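Local structure of transcription termination factor FttA (Pyrococcus horikoshii, 3AF6) at residues Asp210-Leu215 with Leu248-Ile253; Asn177-Pro182 with Val328-Pro333; Lys181-Ser186 with Ile355-His360. The protein probably terminates archaeal transcription as a zinc-dependent ribonuclease that cleaves nascent RNA at the exit channel of RNA polymerase and degrades the released RNA from its 5' end. All coordinates share one frame; numbering follows the deposited sequence.

Interaction 1: residues Asp210-Leu215 with Leu248-Ile253; sequences DESFVL and LLDAII
Val-214 and Leu-215 pair in parallel with Ala-251 and Ile-252 on neighbouring strands in one of the two sheets of the metallo-beta-lactamase fold. Helices 228-231 and 238-245 lie in the connection, a beta-alpha-beta crossover. The backbone bonding starts with Asp-250 N giving to Phe-213 O. Leu-215 N then gives to Ala-251 O at 2.8 Å, and Ile-253 N to Leu-215 O at 2.7 Å.

A side chain extends this pattern. In Asp-250, chi1 of -69° sets CG beside the backbone N, and OD2 meets Phe-213 N at 2.8 Å, nearly along the C-O axis, the N-H...O angle being 164°. Asp-250 thus holds both backbone polar atoms of Phe-213, one with its carboxylate and one with its own N. The other carboxylate oxygen, OD1, makes a salt bridge to Arg-180, which probably keeps the group ionised.

Val-214 and Ala-251 share a face of the sheet, from which Val-214 packs on Ile-335 and Leu-353 of the second sheet. Apolar contacts between the segments include Leu-215 and Ile-252, on the other face, with Leu-215 CB 3.9 Å from Ile-252 CG1; Leu-249 CD1 comes within 4.1 Å of Leu-215 CB, and Leu-249 also touches Val-243 of helix 238-245. At the start of strand 213-216 the Phe-213 side chain crosses that of Leu-248 obliquely, Phe-213 CD2 to Leu-248 CB at 4.0 Å. The Leu-248 carbonyl meets the ring at its edge, in plane, with O 3.7 Å from Phe-213 CD2.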
ATOM      1  N   ASP A 210       1.091 -14.787  24.164  1.00 34.67           N
ATOM      2  CA  ASP A 210       0.050 -15.453  24.931  1.00 36.11           C
ATOM      3  C   ASP A 210      -1.194 -14.569  25.036  1.00 36.12           C
ATOM      4  O   ASP A 210      -2.236 -14.998  25.526  1.00 35.24           O
ATOM      5  CB  ASP A 210       0.542 -15.798  26.341  1.00 37.98           C
ATOM      6  CG  ASP A 210       1.107 -14.591  27.092  1.00 41.00           C
ATOM      7  OD1 ASP A 210       0.939 -14.540  28.329  1.00 43.50           O
ATOM      8  OD2 ASP A 210       1.732 -13.706  26.468  1.00 41.78           O
ATOM      9  N   GLU A 211      -1.093 -13.337  24.552  1.00 35.58           N
ATOM     10  CA  GLU A 211      -2.222 -12.431  24.645  1.00 36.63           C
ATOM     11  C   GLU A 211      -2.800 -12.004  23.314  1.00 36.69           C
ATOM     12  O   GLU A 211      -3.966 -11.630  23.245  1.00 35.38           O
ATOM     13  CB  GLU A 211      -1.820 -11.174  25.428  1.00 37.60           C
ATOM     14  CG  GLU A 211      -2.957 -10.186  25.705  1.00 40.82           C
ATOM     15  CD  GLU A 211      -4.137 -10.824  26.441  1.00 42.93           C
ATOM     16  OE1 GLU A 211      -3.913 -11.809  27.182  1.00 45.21           O
ATOM     17  OE2 GLU A 211      -5.282 -10.337  26.293  1.00 40.75           O
ATOM     18  N   SER A 212      -2.011 -12.076  22.248  1.00 36.73           N
ATOM     19  CA  SER A 212      -2.514 -11.584  20.981  1.00 35.99           C
ATOM     20  C   SER A 212      -2.045 -12.275  19.719  1.00 35.15           C
ATOM     21  O   SER A 212      -1.153 -13.120  19.735  1.00 35.42           O
ATOM     22  CB  SER A 212      -2.168 -10.100  20.855  1.00 37.72           C
ATOM     23  OG  SER A 212      -2.454  -9.397  22.046  1.00 39.39           O
ATOM     24  N   PHE A 213      -2.651 -11.854  18.618  1.00 32.25           N
ATOM     25  CA  PHE A 213      -2.330 -12.370  17.306  1.00 32.92           C
ATOM     26  C   PHE A 213      -2.518 -11.275  16.262  1.00 33.07           C
ATOM     27  O   PHE A 213      -3.546 -10.581  16.233  1.00 32.34           O
ATOM     28  CB  PHE A 213      -3.237 -13.556  16.965  1.00 31.08           C
ATOM     29  CG  PHE A 213      -2.965 -14.773  17.783  1.00 29.83           C
ATOM     30  CD1 PHE A 213      -1.791 -15.499  17.601  1.00 29.05           C
ATOM     31  CD2 PHE A 213      -3.888 -15.211  18.731  1.00 29.70           C
ATOM     32  CE1 PHE A 213      -1.537 -16.651  18.350  1.00 29.06           C
ATOM     33  CE2 PHE A 213      -3.650 -16.359  19.483  1.00 30.92           C
ATOM     34  CZ  PHE A 213      -2.467 -17.084  19.292  1.00 30.16           C
ATOM     35  N   VAL A 214      -1.507 -11.110  15.422  1.00 30.81           N
ATOM     36  CA  VAL A 214      -1.573 -10.139  14.349  1.00 31.41           C
ATOM     37  C   VAL A 214      -0.998 -10.783  13.094  1.00 31.79           C
ATOM     38  O   VAL A 214      -0.028 -11.553  13.147  1.00 30.63           O
ATOM     39  CB  VAL A 214      -0.782  -8.839  14.662  1.00 30.96           C
ATOM     40  CG1 VAL A 214      -1.336  -8.168  15.904  1.00 29.68           C
ATOM     41  CG2 VAL A 214       0.677  -9.154  14.823  1.00 32.25           C
ATOM     42  N   LEU A 215      -1.614 -10.468  11.965  1.00 32.06           N
ATOM     43  CA  LEU A 215      -1.179 -10.996  10.692  1.00 33.61           C
ATOM     44  C   LEU A 215      -0.475  -9.888   9.928  1.00 34.27           C
ATOM     45  O   LEU A 215      -1.041  -8.808   9.734  1.00 37.07           O
ATOM     46  CB  LEU A 215      -2.396 -11.491   9.910  1.00 35.81           C
ATOM     47  CG  LEU A 215      -2.199 -12.353   8.660  1.00 38.30           C
ATOM     48  CD1 LEU A 215      -1.236 -13.492   8.963  1.00 38.54           C
ATOM     49  CD2 LEU A 215      -3.561 -12.906   8.210  1.00 39.67           C
ATOM     50  N   LEU A 248      -9.688 -14.928  17.187  1.00 39.06           N
ATOM     51  CA  LEU A 248      -8.632 -14.323  18.000  1.00 38.29           C
ATOM     52  C   LEU A 248      -7.652 -13.402  17.258  1.00 37.59           C
ATOM     53  O   LEU A 248      -6.682 -12.936  17.846  1.00 37.87           O
ATOM     54  CB  LEU A 248      -7.835 -15.413  18.711  1.00 37.28           C
ATOM     55  CG  LEU A 248      -8.617 -16.241  19.728  1.00 38.39           C
ATOM     56  CD1 LEU A 248      -7.714 -17.337  20.294  1.00 37.61           C
ATOM     57  CD2 LEU A 248      -9.137 -15.333  20.834  1.00 34.74           C
ATOM     58  N   LEU A 249      -7.901 -13.130  15.983  1.00 37.05           N
ATOM     59  CA  LEU A 249      -7.010 -12.270  15.220  1.00 38.16           C
ATOM     60  C   LEU A 249      -7.261 -10.802  15.551  1.00 39.46           C
ATOM     61  O   LEU A 249      -8.252 -10.215  15.116  1.00 40.17           O
ATOM     62  CB  LEU A 249      -7.197 -12.508  13.721  1.00 37.62           C
ATOM     63  CG  LEU A 249      -6.145 -11.841  12.832  1.00 38.53           C
ATOM     64  CD1 LEU A 249      -4.771 -12.376  13.178  1.00 33.41           C
ATOM     65  CD2 LEU A 249      -6.456 -12.101  11.363  1.00 38.59           C
ATOM     66  N   ASP A 250      -6.354 -10.217  16.329  1.00 40.52           N
ATOM     67  CA  ASP A 250      -6.453  -8.821  16.744  1.00 38.14           C
ATOM     68  C   ASP A 250      -6.379  -7.872  15.568  1.00 36.61           C
ATOM     69  O   ASP A 250      -7.082  -6.869  15.527  1.00 37.20           O
ATOM     70  CB  ASP A 250      -5.317  -8.466  17.704  1.00 40.13           C
ATOM     71  CG  ASP A 250      -5.443  -9.149  19.046  1.00 42.36           C
ATOM     72  OD1 ASP A 250      -6.265  -8.696  19.873  1.00 42.56           O
ATOM     73  OD2 ASP A 250      -4.716 -10.141  19.276  1.00 44.93           O
ATOM     74  N   ALA A 251      -5.521  -8.182  14.607  1.00 36.30           N
ATOM     75  CA  ALA A 251      -5.365  -7.297  13.473  1.00 34.36           C
ATOM     76  C   ALA A 251      -4.532  -7.840  12.335  1.00 33.07           C
ATOM     77  O   ALA A 251      -3.753  -8.775  12.501  1.00 32.84           O
ATOM     78  CB  ALA A 251      -4.754  -5.988  13.948  1.00 35.76           C
ATOM     79  N   ILE A 252      -4.713  -7.225  11.171  1.00 32.37           N
ATOM     80  CA  ILE A 252      -3.948  -7.554   9.977  1.00 30.84           C
ATOM     81  C   ILE A 252      -3.238  -6.249   9.586  1.00 30.57           C
ATOM     82  O   ILE A 252      -3.807  -5.169   9.699  1.00 31.70           O
ATOM     83  CB  ILE A 252      -4.857  -8.013   8.815  1.00 29.25           C
ATOM     84  CG1 ILE A 252      -5.582  -9.309   9.199  1.00 31.22           C
ATOM     85  CG2 ILE A 252      -4.018  -8.240   7.567  1.00 26.72           C
ATOM     86  CD1 ILE A 252      -6.565  -9.834   8.144  1.00 28.43           C
ATOM     87  N   ILE A 253      -1.990  -6.338   9.156  1.00 29.73           N
ATOM     88  CA  ILE A 253      -1.258  -5.148   8.752  1.00 30.27           C
ATOM     89  C   ILE A 253      -0.741  -5.391   7.344  1.00 30.76           C
ATOM     90  O   ILE A 253      -0.287  -6.497   7.042  1.00 33.13           O
ATOM     91  CB  ILE A 253      -0.052  -4.891   9.680  1.00 30.73           C
ATOM     92  CG1 ILE A 253      -0.504  -4.958  11.138  1.00 32.56           C
ATOM     93  CG2 ILE A 253       0.565  -3.533   9.373  1.00 26.69           C
ATOM     94  CD1 ILE A 253       0.616  -4.828  12.130  1.00 35.67           C
TER

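Interaction 2: residues Asn177-Pro182 with Val328-Pro333; sequences NIYRKP and VRDISP
Pro-333 fits its ring against two long side chains, Arg-180 and Lys-181, each crossing it at about a right angle. Arg-180 sets CG between its backbone N and carbonyl carbon (chi1 55°) and then extends to NE. Its CG comes 3.5 Å from Pro-333 CG, and the guanidinium lies with one face on the proline: Pro-333 CD sits 3.3 Å above the Arg-180 guanidinium plane, displaced toward the rim. Lys-181 takes chi1 near 60°, bringing its CG to 3.5 Å from Pro-333 CB.

Ile-178, at the end of helix 164-178, packs on the backbone of strand 329-332, the edge strand of the second beta-lactamase sheet, with CG1 3.6 Å from Ile-331 O and CG2 3.6 Å from Ser-332 N. The same CG2 rests over one face of the Tyr-179 ring. The strand carries a classic beta bulge here, Ile-331 and Ser-332 both facing Ile-335. Tyr-179 crosses Asp-330 at about a right angle, ring and carboxylate planes 34° apart, with OH 3.6 Å from Asp-330 CB; that hydroxyl is hydrogen-bonded to Pro-40 O, while Asp-330 OD2 makes a salt bridge to Arg-336.

The contact joins the last turn of helix 164-178 and the residues after it, within the archaeal CPSF-KH region, to the metallo-beta-lactamase domain, largely by van der Waals packing on a proline ring and strand backbone. Its charged groups have their main partners beyond the two segments, Arg-180 NE making a salt bridge to Glu-211. While one guanidinium face lies on the proline ring, bonds to acids probably help to set its orientation.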
ATOM      1  N   ASN A 177     -11.756  -4.044  22.147  1.00 52.64           N
ATOM      2  CA  ASN A 177     -10.847  -5.163  21.941  1.00 51.34           C
ATOM      3  C   ASN A 177      -9.437  -4.732  22.303  1.00 49.10           C
ATOM      4  O   ASN A 177      -8.812  -5.313  23.183  1.00 48.27           O
ATOM      5  CB  ASN A 177     -10.859  -5.593  20.480  1.00 55.14           C
ATOM      6  CG  ASN A 177     -11.509  -6.937  20.278  1.00 60.36           C
ATOM      7  OD1 ASN A 177     -11.169  -7.911  20.961  1.00 62.24           O
ATOM      8  ND2 ASN A 177     -12.448  -7.008  19.329  1.00 60.97           N
ATOM      9  N   ILE A 178      -8.946  -3.701  21.619  1.00 45.60           N
ATOM     10  CA  ILE A 178      -7.601  -3.210  21.865  1.00 45.55           C
ATOM     11  C   ILE A 178      -7.348  -2.959  23.351  1.00 46.48           C
ATOM     12  O   ILE A 178      -6.221  -3.100  23.833  1.00 46.27           O
ATOM     13  CB  ILE A 178      -7.319  -1.905  21.076  1.00 45.20           C
ATOM     14  CG1 ILE A 178      -7.484  -2.154  19.574  1.00 43.14           C
ATOM     15  CG2 ILE A 178      -5.904  -1.394  21.380  1.00 40.83           C
ATOM     16  CD1 ILE A 178      -7.237  -0.920  18.714  1.00 41.56           C
ATOM     17  N   TYR A 179      -8.401  -2.607  24.081  1.00 47.32           N
ATOM     18  CA  TYR A 179      -8.257  -2.320  25.504  1.00 47.97           C
ATOM     19  C   TYR A 179      -8.962  -3.322  26.415  1.00 50.48           C
ATOM     20  O   TYR A 179      -9.422  -2.971  27.507  1.00 51.56           O
ATOM     21  CB  TYR A 179      -8.741  -0.898  25.770  1.00 44.19           C
ATOM     22  CG  TYR A 179      -7.930   0.100  24.987  1.00 42.74           C
ATOM     23  CD1 TYR A 179      -6.661   0.479  25.422  1.00 42.20           C
ATOM     24  CD2 TYR A 179      -8.373   0.576  23.751  1.00 41.21           C
ATOM     25  CE1 TYR A 179      -5.842   1.296  24.648  1.00 40.33           C
ATOM     26  CE2 TYR A 179      -7.555   1.398  22.966  1.00 41.42           C
ATOM     27  CZ  TYR A 179      -6.289   1.747  23.426  1.00 40.86           C
ATOM     28  OH  TYR A 179      -5.453   2.522  22.659  1.00 41.31           O
ATOM     29  N   ARG A 180      -9.027  -4.575  25.965  1.00 50.62           N
ATOM     30  CA  ARG A 180      -9.659  -5.628  26.744  1.00 49.85           C
ATOM     31  C   ARG A 180      -8.917  -5.784  28.076  1.00 50.82           C
ATOM     32  O   ARG A 180      -9.336  -6.546  28.953  1.00 52.08           O
ATOM     33  CB  ARG A 180      -9.662  -6.955  25.963  1.00 46.98           C
ATOM     34  CG  ARG A 180      -8.298  -7.437  25.466  1.00 45.67           C
ATOM     35  CD  ARG A 180      -8.390  -8.840  24.881  1.00 41.31           C
ATOM     36  NE  ARG A 180      -7.174  -9.256  24.186  1.00 39.84           N
ATOM     37  CZ  ARG A 180      -6.783  -8.787  23.005  1.00 37.83           C
ATOM     38  NH1 ARG A 180      -7.513  -7.879  22.383  1.00 39.78           N
ATOM     39  NH2 ARG A 180      -5.676  -9.236  22.433  1.00 35.35           N
ATOM     40  N   LYS A 181      -7.813  -5.057  28.214  1.00 49.93           N
ATOM     41  CA  LYS A 181      -7.019  -5.073  29.437  1.00 51.35           C
ATOM     42  C   LYS A 181      -5.905  -4.046  29.314  1.00 51.05           C
ATOM     43  O   LYS A 181      -5.627  -3.564  28.222  1.00 53.55           O
ATOM     44  CB  LYS A 181      -6.444  -6.466  29.697  1.00 52.12           C
ATOM     45  CG  LYS A 181      -5.544  -6.989  28.607  1.00 53.26           C
ATOM     46  CD  LYS A 181      -4.960  -8.325  29.009  1.00 54.75           C
ATOM     47  CE  LYS A 181      -4.110  -8.202  30.257  1.00 55.10           C
ATOM     48  NZ  LYS A 181      -3.493  -9.507  30.595  1.00 58.55           N
ATOM     49  N   PRO A 182      -5.264  -3.684  30.435  1.00 50.65           N
ATOM     50  CA  PRO A 182      -4.179  -2.696  30.429  1.00 50.99           C
ATOM     51  C   PRO A 182      -2.880  -3.210  29.826  1.00 50.54           C
ATOM     52  O   PRO A 182      -2.726  -4.417  29.651  1.00 50.77           O
ATOM     53  CB  PRO A 182      -4.038  -2.342  31.905  1.00 50.23           C
ATOM     54  CG  PRO A 182      -4.380  -3.624  32.580  1.00 49.98           C
ATOM     55  CD  PRO A 182      -5.602  -4.072  31.815  1.00 50.12           C
ATOM     56  N   VAL A 328       2.502   6.135  16.176  1.00 46.15           N
ATOM     57  CA  VAL A 328       2.454   5.018  17.119  1.00 44.10           C
ATOM     58  C   VAL A 328       1.043   4.765  17.648  1.00 43.30           C
ATOM     59  O   VAL A 328       0.429   5.661  18.216  1.00 43.21           O
ATOM     60  CB  VAL A 328       3.382   5.299  18.326  1.00 42.94           C
ATOM     61  CG1 VAL A 328       3.376   4.121  19.277  1.00 45.25           C
ATOM     62  CG2 VAL A 328       4.789   5.567  17.845  1.00 42.15           C
ATOM     63  N   ARG A 329       0.526   3.552  17.480  1.00 43.21           N
ATOM     64  CA  ARG A 329      -0.817   3.252  17.977  1.00 44.71           C
ATOM     65  C   ARG A 329      -0.924   1.883  18.629  1.00 44.60           C
ATOM     66  O   ARG A 329      -0.380   0.911  18.123  1.00 46.62           O
ATOM     67  CB  ARG A 329      -1.849   3.322  16.846  1.00 46.84           C
ATOM     68  CG  ARG A 329      -1.952   4.666  16.144  1.00 49.62           C
ATOM     69  CD  ARG A 329      -2.777   5.680  16.926  1.00 52.20           C
ATOM     70  NE  ARG A 329      -2.861   6.949  16.202  1.00 55.52           N
ATOM     71  CZ  ARG A 329      -1.920   7.890  16.228  1.00 58.24           C
ATOM     72  NH1 ARG A 329      -0.822   7.720  16.955  1.00 57.64           N
ATOM     73  NH2 ARG A 329      -2.062   8.995  15.503  1.00 59.51           N
ATOM     74  N   ASP A 330      -1.624   1.815  19.758  1.00 44.31           N
ATOM     75  CA  ASP A 330      -1.845   0.548  20.452  1.00 42.78           C
ATOM     76  C   ASP A 330      -2.869  -0.251  19.628  1.00 41.66           C
ATOM     77  O   ASP A 330      -3.984   0.229  19.378  1.00 41.63           O
ATOM     78  CB  ASP A 330      -2.423   0.783  21.856  1.00 43.63           C
ATOM     79  CG  ASP A 330      -1.437   1.451  22.805  1.00 48.05           C
ATOM     80  OD1 ASP A 330      -1.726   1.493  24.019  1.00 49.77           O
ATOM     81  OD2 ASP A 330      -0.380   1.938  22.355  1.00 49.34           O
ATOM     82  N   ILE A 331      -2.510  -1.455  19.195  1.00 38.22           N
ATOM     83  CA  ILE A 331      -3.460  -2.246  18.433  1.00 36.85           C
ATOM     84  C   ILE A 331      -3.901  -3.494  19.189  1.00 37.30           C
ATOM     85  O   ILE A 331      -4.740  -4.256  18.712  1.00 36.88           O
ATOM     86  CB  ILE A 331      -2.905  -2.644  17.047  1.00 36.59           C
ATOM     87  CG1 ILE A 331      -1.656  -3.517  17.185  1.00 33.37           C
ATOM     88  CG2 ILE A 331      -2.607  -1.390  16.235  1.00 34.19           C
ATOM     89  CD1 ILE A 331      -1.149  -4.007  15.834  1.00 30.91           C
ATOM     90  N   SER A 332      -3.343  -3.679  20.384  1.00 37.51           N
ATOM     91  CA  SER A 332      -3.668  -4.815  21.240  1.00 37.56           C
ATOM     92  C   SER A 332      -3.065  -4.551  22.615  1.00 37.49           C
ATOM     93  O   SER A 332      -2.191  -3.703  22.759  1.00 35.52           O
ATOM     94  CB  SER A 332      -3.087  -6.119  20.669  1.00 38.29           C
ATOM     95  OG  SER A 332      -1.891  -6.483  21.342  1.00 38.28           O
ATOM     96  N   PRO A 333      -3.513  -5.286  23.645  1.00 38.41           N
ATOM     97  CA  PRO A 333      -2.975  -5.076  24.991  1.00 37.94           C
ATOM     98  C   PRO A 333      -1.456  -5.138  25.095  1.00 39.32           C
ATOM     99  O   PRO A 333      -0.873  -4.492  25.961  1.00 41.84           O
ATOM    100  CB  PRO A 333      -3.655  -6.172  25.799  1.00 37.73           C
ATOM    101  CG  PRO A 333      -4.983  -6.289  25.129  1.00 37.37           C
ATOM    102  CD  PRO A 333      -4.606  -6.276  23.672  1.00 36.60           C
TER

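Interaction 3: residues Lys181-Ser186 with Ile355-His360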
ATOM      1  N   LYS A 181      -7.813  -5.057  28.214  1.00 49.93           N
ATOM      2  CA  LYS A 181      -7.019  -5.073  29.437  1.00 51.35           C
ATOM      3  C   LYS A 181      -5.905  -4.046  29.314  1.00 51.05           C
ATOM      4  O   LYS A 181      -5.627  -3.564  28.222  1.00 53.55           O
ATOM      5  CB  LYS A 181      -6.444  -6.466  29.697  1.00 52.12           C
ATOM      6  CG  LYS A 181      -5.544  -6.989  28.607  1.00 53.26           C
ATOM      7  CD  LYS A 181      -4.960  -8.325  29.009  1.00 54.75           C
ATOM      8  CE  LYS A 181      -4.110  -8.202  30.257  1.00 55.10           C
ATOM      9  NZ  LYS A 181      -3.493  -9.507  30.595  1.00 58.55           N
ATOM     10  N   PRO A 182      -5.264  -3.684  30.435  1.00 50.65           N
ATOM     11  CA  PRO A 182      -4.179  -2.696  30.429  1.00 50.99           C
ATOM     12  C   PRO A 182      -2.880  -3.210  29.826  1.00 50.54           C
ATOM     13  O   PRO A 182      -2.726  -4.417  29.651  1.00 50.77           O
ATOM     14  CB  PRO A 182      -4.038  -2.342  31.905  1.00 50.23           C
ATOM     15  CG  PRO A 182      -4.380  -3.624  32.580  1.00 49.98           C
ATOM     16  CD  PRO A 182      -5.602  -4.072  31.815  1.00 50.12           C
ATOM     17  N   GLU A 183      -1.957  -2.293  29.517  1.00 51.26           N
ATOM     18  CA  GLU A 183      -0.665  -2.659  28.933  1.00 53.19           C
ATOM     19  C   GLU A 183      -0.192  -3.953  29.554  1.00 52.23           C
ATOM     20  O   GLU A 183      -0.142  -4.089  30.771  1.00 53.54           O
ATOM     21  CB  GLU A 183       0.385  -1.562  29.145  1.00 56.60           C
ATOM     22  CG  GLU A 183       0.160  -0.323  28.279  1.00 64.76           C
ATOM     23  CD  GLU A 183       1.431   0.511  28.070  1.00 69.51           C
ATOM     24  OE1 GLU A 183       2.099   0.866  29.074  1.00 70.26           O
ATOM     25  OE2 GLU A 183       1.754   0.818  26.896  1.00 69.42           O
ATOM     26  N   TYR A 184       0.164  -4.899  28.700  1.00 50.98           N
ATOM     27  CA  TYR A 184       0.574  -6.212  29.152  1.00 51.64           C
ATOM     28  C   TYR A 184       1.994  -6.603  28.761  1.00 51.88           C
ATOM     29  O   TYR A 184       2.465  -6.272  27.681  1.00 53.25           O
ATOM     30  CB  TYR A 184      -0.426  -7.229  28.595  1.00 51.47           C
ATOM     31  CG  TYR A 184      -0.168  -8.662  28.970  1.00 50.40           C
ATOM     32  CD1 TYR A 184      -0.075  -9.043  30.308  1.00 51.81           C
ATOM     33  CD2 TYR A 184      -0.066  -9.648  27.990  1.00 48.42           C
ATOM     34  CE1 TYR A 184       0.106 -10.386  30.663  1.00 52.36           C
ATOM     35  CE2 TYR A 184       0.114 -10.987  28.329  1.00 50.44           C
ATOM     36  CZ  TYR A 184       0.196 -11.353  29.669  1.00 50.19           C
ATOM     37  OH  TYR A 184       0.344 -12.675  30.022  1.00 46.61           O
ATOM     38  N   LYS A 185       2.670  -7.316  29.654  1.00 52.35           N
ATOM     39  CA  LYS A 185       4.023  -7.781  29.393  1.00 52.68           C
ATOM     40  C   LYS A 185       3.895  -9.264  29.056  1.00 51.51           C
ATOM     41  O   LYS A 185       3.688 -10.100  29.938  1.00 50.25           O
ATOM     42  CB  LYS A 185       4.909  -7.588  30.628  1.00 55.31           C
ATOM     43  CG  LYS A 185       6.368  -7.963  30.410  1.00 60.46           C
ATOM     44  CD  LYS A 185       7.174  -7.848  31.703  1.00 65.54           C
ATOM     45  CE  LYS A 185       8.617  -8.319  31.508  1.00 68.55           C
ATOM     46  NZ  LYS A 185       9.496  -8.024  32.686  1.00 70.90           N
ATOM     47  N   SER A 186       4.011  -9.564  27.767  1.00 49.93           N
ATOM     48  CA  SER A 186       3.886 -10.916  27.232  1.00 49.65           C
ATOM     49  C   SER A 186       4.813 -11.975  27.843  1.00 49.35           C
ATOM     50  O   SER A 186       5.974 -11.698  28.169  1.00 48.28           O
ATOM     51  CB  SER A 186       4.115 -10.876  25.718  1.00 50.84           C
ATOM     52  OG  SER A 186       3.423  -9.797  25.112  1.00 51.85           O
ATOM     53  N   ILE A 355       6.400  -4.891  21.162  1.00 39.28           N
ATOM     54  CA  ILE A 355       5.663  -5.878  21.956  1.00 39.89           C
ATOM     55  C   ILE A 355       5.990  -5.808  23.444  1.00 42.53           C
ATOM     56  O   ILE A 355       7.158  -5.749  23.830  1.00 41.06           O
ATOM     57  CB  ILE A 355       5.935  -7.305  21.454  1.00 36.88           C
ATOM     58  CG1 ILE A 355       5.634  -7.386  19.960  1.00 36.76           C
ATOM     59  CG2 ILE A 355       5.060  -8.297  22.207  1.00 35.09           C
ATOM     60  CD1 ILE A 355       5.988  -8.716  19.332  1.00 37.79           C
ATOM     61  N   GLY A 356       4.948  -5.850  24.276  1.00 46.47           N
ATOM     62  CA  GLY A 356       5.139  -5.734  25.712  1.00 51.92           C
ATOM     63  C   GLY A 356       5.459  -4.263  25.891  1.00 56.34           C
ATOM     64  O   GLY A 356       5.285  -3.481  24.945  1.00 59.77           O
ATOM     65  N   ASN A 357       5.896  -3.842  27.066  1.00 56.97           N
ATOM     66  CA  ASN A 357       6.248  -2.436  27.190  1.00 57.46           C
ATOM     67  C   ASN A 357       7.765  -2.365  27.269  1.00 56.65           C
ATOM     68  O   ASN A 357       8.331  -1.952  28.279  1.00 57.81           O
ATOM     69  CB  ASN A 357       5.618  -1.801  28.428  1.00 60.81           C
ATOM     70  CG  ASN A 357       5.946  -0.312  28.547  1.00 64.34           C
ATOM     71  OD1 ASN A 357       5.708   0.469  27.616  1.00 63.59           O
ATOM     72  ND2 ASN A 357       6.503   0.085  29.696  1.00 64.79           N
ATOM     73  N   GLY A 358       8.418  -2.788  26.192  1.00 53.86           N
ATOM     74  CA  GLY A 358       9.866  -2.777  26.149  1.00 50.15           C
ATOM     75  C   GLY A 358      10.419  -4.185  26.162  1.00 49.26           C
ATOM     76  O   GLY A 358      11.629  -4.390  26.249  1.00 49.22           O
ATOM     77  N   LEU A 359       9.524  -5.159  26.066  1.00 47.99           N
ATOM     78  CA  LEU A 359       9.919  -6.557  26.074  1.00 46.79           C
ATOM     79  C   LEU A 359      10.708  -6.975  24.834  1.00 44.50           C
ATOM     80  O   LEU A 359      11.794  -7.542  24.951  1.00 43.59           O
ATOM     81  CB  LEU A 359       8.684  -7.446  26.214  1.00 49.80           C
ATOM     82  CG  LEU A 359       8.968  -8.952  26.256  1.00 53.01           C
ATOM     83  CD1 LEU A 359       9.928  -9.266  27.416  1.00 54.03           C
ATOM     84  CD2 LEU A 359       7.654  -9.720  26.420  1.00 54.47           C
ATOM     85  N   HIS A 360      10.164  -6.697  23.653  1.00 41.51           N
ATOM     86  CA  HIS A 360      10.822  -7.078  22.406  1.00 39.75           C
ATOM     87  C   HIS A 360      10.291  -6.253  21.240  1.00 40.76           C
ATOM     88  O   HIS A 360       9.120  -5.856  21.230  1.00 40.24           O
ATOM     89  CB  HIS A 360      10.571  -8.558  22.120  1.00 38.65           C
ATOM     90  CG  HIS A 360      11.471  -9.140  21.075  1.00 38.06           C
ATOM     91  ND1 HIS A 360      12.661  -9.765  21.383  1.00 37.56           N
ATOM     92  CD2 HIS A 360      11.351  -9.206  19.730  1.00 37.15           C
ATOM     93  CE1 HIS A 360      13.233 -10.191  20.273  1.00 34.48           C
ATOM     94  NE2 HIS A 360      12.460  -9.865  19.256  1.00 36.43           N
TER
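The hairpin turn between strands 349-355 and 360-364 receives the loop between helix 164-178 and strand 189-193, and the backbones come nearest where Lys-185 passes Gly-356. Tyr-184 O accepts a CA-H...O contact from Gly-356 CA, 3.4 Å long and close to straight at the hydrogen (168°). Gly-356 lacks a CB where one would collide with Leu-359 CB. Beside it, Ser-186 points its CB toward the turn: OG lies 3.7 Å from Ile-355 CG2 and is hydrogen-bonded to Asp-334 OD2, so a satisfied hydroxyl sits against a methyl group.

The turn belongs to the second sheet of the metallo-beta-lactamase fold, and its strands pair through a classic beta bulge in which Leu-359 and His-360 both face Ile-355. Leu-359 CD2 packs 3.8 Å from Ser-186 CB; the same leucine touches Ile-189 of strand 189-193.

On the solvent side, Glu-183 and Asn-357 meet obliquely, carboxylate and amide planes 49° apart. Glu-183 OE1 stands 3.9 Å from Asn-357 OD1, an approach of two oxygens without a bond, and the carboxylate has its salt bridge through OE2 to Arg-336.

The three contacts form one cluster on the same side of the chain's centre, interactions 1 and 2 having centres about 11 Å apart, 1 and 3 about 14 Å, and 2 and 3 about 10 Å. Along the chain, residues 177-186 come first, then the two strands of interaction 1, then 328-333 and 355-360. Interaction 1 lies within the first beta-lactamase sheet; interactions 2 and 3 set the end of helix 164-178 and the loop after it against the second. Arg-180 connects interactions 1 and 2, Tyr-184 OH bonds Asp-210, and Tyr-184 N probably bonds Pro-333 O, so the KH region is held to both sheets of the nuclease domain.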